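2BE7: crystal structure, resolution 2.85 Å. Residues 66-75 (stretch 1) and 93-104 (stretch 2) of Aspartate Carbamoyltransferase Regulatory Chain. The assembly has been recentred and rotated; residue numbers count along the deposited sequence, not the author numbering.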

# COMPACT_ATOMS: atom_id res chain seq x y z
N THR D 66 -6.42 33.44 -45.70
CA THR D 66 -7.28 34.54 -45.22
C THR D 66 -6.48 35.59 -44.43
O THR D 66 -5.32 35.37 -44.07
CB THR D 66 -8.40 34.03 -44.26
OG1 THR D 66 -8.65 32.64 -44.50
CG2 THR D 66 -9.71 34.83 -44.44
N LYS D 67 -7.12 36.73 -44.17
CA LYS D 67 -6.61 37.68 -43.19
C LYS D 67 -6.65 37.05 -41.79
O LYS D 67 -5.73 37.24 -40.99
CB LYS D 67 -7.43 38.98 -43.23
N SER D 68 -7.71 36.29 -41.51
CA SER D 68 -7.90 35.65 -40.20
C SER D 68 -6.94 34.47 -39.96
O SER D 68 -6.58 34.18 -38.82
CB SER D 68 -9.35 35.18 -40.03
OG SER D 68 -9.73 35.17 -38.66
N GLN D 69 -6.54 33.80 -41.04
CA GLN D 69 -5.59 32.69 -40.96
C GLN D 69 -4.19 33.19 -40.65
O GLN D 69 -3.48 32.64 -39.80
CB GLN D 69 -5.55 31.92 -42.28
CG GLN D 69 -6.68 30.93 -42.45
CD GLN D 69 -6.54 30.14 -43.73
OE1 GLN D 69 -6.74 30.67 -44.82
NE2 GLN D 69 -6.20 28.87 -43.60
N ALA D 70 -3.79 34.24 -41.36
CA ALA D 70 -2.51 34.92 -41.15
C ALA D 70 -2.40 35.48 -39.73
O ALA D 70 -1.31 35.52 -39.15
CB ALA D 70 -2.34 36.04 -42.17
N ASN D 71 -3.53 35.91 -39.19
CA ASN D 71 -3.59 36.45 -37.83
C ASN D 71 -3.16 35.47 -36.73
O ASN D 71 -2.78 35.90 -35.65
CB ASN D 71 -4.98 37.01 -37.53
CG ASN D 71 -5.12 38.48 -37.93
OD1 ASN D 71 -4.61 38.90 -38.97
ND2 ASN D 71 -5.80 39.26 -37.08
N GLN D 72 -3.24 34.16 -37.00
CA GLN D 72 -2.72 33.16 -36.06
C GLN D 72 -1.21 33.31 -35.83
O GLN D 72 -0.70 33.05 -34.74
CB GLN D 72 -3.03 31.74 -36.54
CG GLN D 72 -4.50 31.36 -36.43
CD GLN D 72 -4.95 31.13 -34.99
OE1 GLN D 72 -5.22 30.00 -34.59
NE2 GLN D 72 -5.02 32.21 -34.21
N LEU D 73 -0.52 33.75 -36.88
CA LEU D 73 0.93 33.96 -36.86
C LEU D 73 1.36 35.11 -35.94
O LEU D 73 2.52 35.18 -35.54
CB LEU D 73 1.44 34.25 -38.27
CG LEU D 73 1.05 33.30 -39.41
CD1 LEU D 73 1.66 33.77 -40.73
CD2 LEU D 73 1.48 31.87 -39.10
N ALA D 74 0.43 36.00 -35.63
CA ALA D 74 0.70 37.22 -34.86
C ALA D 74 1.39 37.01 -33.51
O ALA D 74 1.91 37.96 -32.93
CB ALA D 74 -0.60 38.01 -34.66
N LEU D 75 1.38 35.79 -33.00
CA LEU D 75 1.99 35.50 -31.71
C LEU D 75 3.46 35.06 -31.82
O LEU D 75 4.25 35.28 -30.90
CB LEU D 75 1.14 34.46 -30.96
CG LEU D 75 -0.08 35.10 -30.29
CD1 LEU D 75 -1.28 34.16 -30.29
CD2 LEU D 75 0.26 35.56 -28.86
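Stretch 2 93-104: KHSLTLPNEVEN

A small residue on a helical segment can let an extended chain pack close, while a longer polar side chain ties down its backbone; residues 66-75 and 93-104 of this regulatory chain illustrate both. The second stretch is mostly loop, with a weakly bonded strand near 93-94 and a strand at 101-102. From His94 to Leu98 it advances broadly in the same sense as the first: CA atoms pair Lys67 with His94 (6.2 Å), Asn71 with Leu96 (5.3 Å) and Ala74 with Leu98 (5.7 Å); beyond that it runs across it, bringing the CA of Val102 to 6.3 Å from that of Gln72. Thr66 stands clear of the contact. At Lys67, modelled only to CB, that atom lies 4.1 Å from CG of His94, itself an incomplete side chain. Ala70 points toward the second stretch, its CB 3.9 Å from Leu96 CD2. Asn71 brings its backbone O to 3.3 Å from Pro99 CD. Gln72 uses both ends of its amide: NE2 donates to Glu101 O (2.8 Å), and OE1 accepts from Glu103 N (3.1 Å), so one side chain grips the backbone before and after Val102. Leu73 adds a lighter contact, CB to Leu96 CD1 at 4.2 Å. The methyl of Ala74 reaches several neighbours, including Leu96 CB at 3.9 Å and Leu98 CD1 at 4.2 Å from its CB. Leu75 closes the apolar contact, with CD1 3.4 Å from Val102 CG2.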

# COMPACT_ATOMS: atom_id res chain seq x y z
N LYS D 93 -1.78 43.43 -48.91
CA LYS D 93 -0.80 43.56 -47.84
C LYS D 93 -1.48 43.54 -46.47
O LYS D 93 -1.50 44.55 -45.75
CB LYS D 93 0.02 44.84 -48.01
N HIS D 94 -2.06 42.39 -46.12
CA HIS D 94 -2.64 42.16 -44.79
C HIS D 94 -1.54 42.22 -43.72
O HIS D 94 -0.55 41.48 -43.80
CB HIS D 94 -3.35 40.79 -44.72
CG HIS D 94 -4.55 40.68 -45.61
N SER D 95 -1.71 43.12 -42.76
CA SER D 95 -0.88 43.12 -41.56
C SER D 95 -1.60 42.31 -40.49
O SER D 95 -2.74 41.90 -40.69
CB SER D 95 -0.62 44.55 -41.07
OG SER D 95 0.35 45.18 -41.89
N LEU D 96 -0.93 42.09 -39.36
CA LEU D 96 -1.48 41.24 -38.31
C LEU D 96 -1.93 42.02 -37.09
O LEU D 96 -1.23 42.93 -36.63
CB LEU D 96 -0.44 40.20 -37.89
CG LEU D 96 0.30 39.46 -39.01
CD1 LEU D 96 1.21 38.40 -38.41
CD2 LEU D 96 -0.68 38.85 -40.00
N THR D 97 -3.10 41.67 -36.59
CA THR D 97 -3.51 41.98 -35.22
C THR D 97 -3.68 40.66 -34.49
O THR D 97 -3.93 39.62 -35.12
CB THR D 97 -4.86 42.74 -35.13
OG1 THR D 97 -4.93 43.73 -36.15
CG2 THR D 97 -5.01 43.41 -33.76
N LEU D 98 -3.55 40.70 -33.17
CA LEU D 98 -3.80 39.54 -32.33
C LEU D 98 -5.22 39.01 -32.60
O LEU D 98 -6.16 39.81 -32.64
CB LEU D 98 -3.63 39.93 -30.86
CG LEU D 98 -2.75 39.04 -29.98
CD1 LEU D 98 -1.38 38.77 -30.60
CD2 LEU D 98 -2.57 39.70 -28.62
N PRO D 99 -5.38 37.69 -32.79
CA PRO D 99 -6.72 37.14 -32.99
C PRO D 99 -7.42 36.96 -31.65
O PRO D 99 -6.84 37.26 -30.61
CB PRO D 99 -6.45 35.79 -33.64
CG PRO D 99 -5.16 35.36 -33.07
CD PRO D 99 -4.36 36.62 -32.80
N ASN D 100 -8.65 36.49 -31.67
CA ASN D 100 -9.35 36.20 -30.43
C ASN D 100 -8.93 34.85 -29.83
O ASN D 100 -9.00 34.67 -28.61
CB ASN D 100 -10.87 36.27 -30.64
CG ASN D 100 -11.40 37.72 -30.71
OD1 ASN D 100 -10.66 38.68 -30.51
ND2 ASN D 100 -12.69 37.86 -30.98
N GLU D 101 -8.43 33.94 -30.67
CA GLU D 101 -8.22 32.55 -30.26
C GLU D 101 -7.11 31.86 -31.07
O GLU D 101 -7.07 31.98 -32.29
CB GLU D 101 -9.53 31.80 -30.44
CG GLU D 101 -10.01 31.09 -29.18
CD GLU D 101 -11.47 30.65 -29.28
OE1 GLU D 101 -12.11 30.92 -30.32
OE2 GLU D 101 -11.96 30.03 -28.31
N VAL D 102 -6.25 31.10 -30.38
CA VAL D 102 -5.16 30.34 -31.00
C VAL D 102 -5.42 28.84 -30.96
O VAL D 102 -5.30 28.25 -29.90
CB VAL D 102 -3.83 30.55 -30.22
CG1 VAL D 102 -2.64 30.33 -31.14
CG2 VAL D 102 -3.75 31.90 -29.61
N GLU D 103 -5.78 28.20 -32.08
CA GLU D 103 -5.93 26.73 -32.10
C GLU D 103 -4.54 26.07 -32.33
O GLU D 103 -3.56 26.78 -32.52
CB GLU D 103 -6.98 26.27 -33.12
N ASN D 104 -4.45 24.74 -32.33
CA ASN D 104 -3.20 24.05 -31.92
C ASN D 104 -1.87 24.66 -32.41
O ASN D 104 -1.38 24.35 -33.47
CB ASN D 104 -3.24 22.50 -32.14
CG ASN D 104 -3.09 22.08 -33.59
OD1 ASN D 104 -3.81 22.54 -34.46
ND2 ASN D 104 -2.16 21.18 -33.85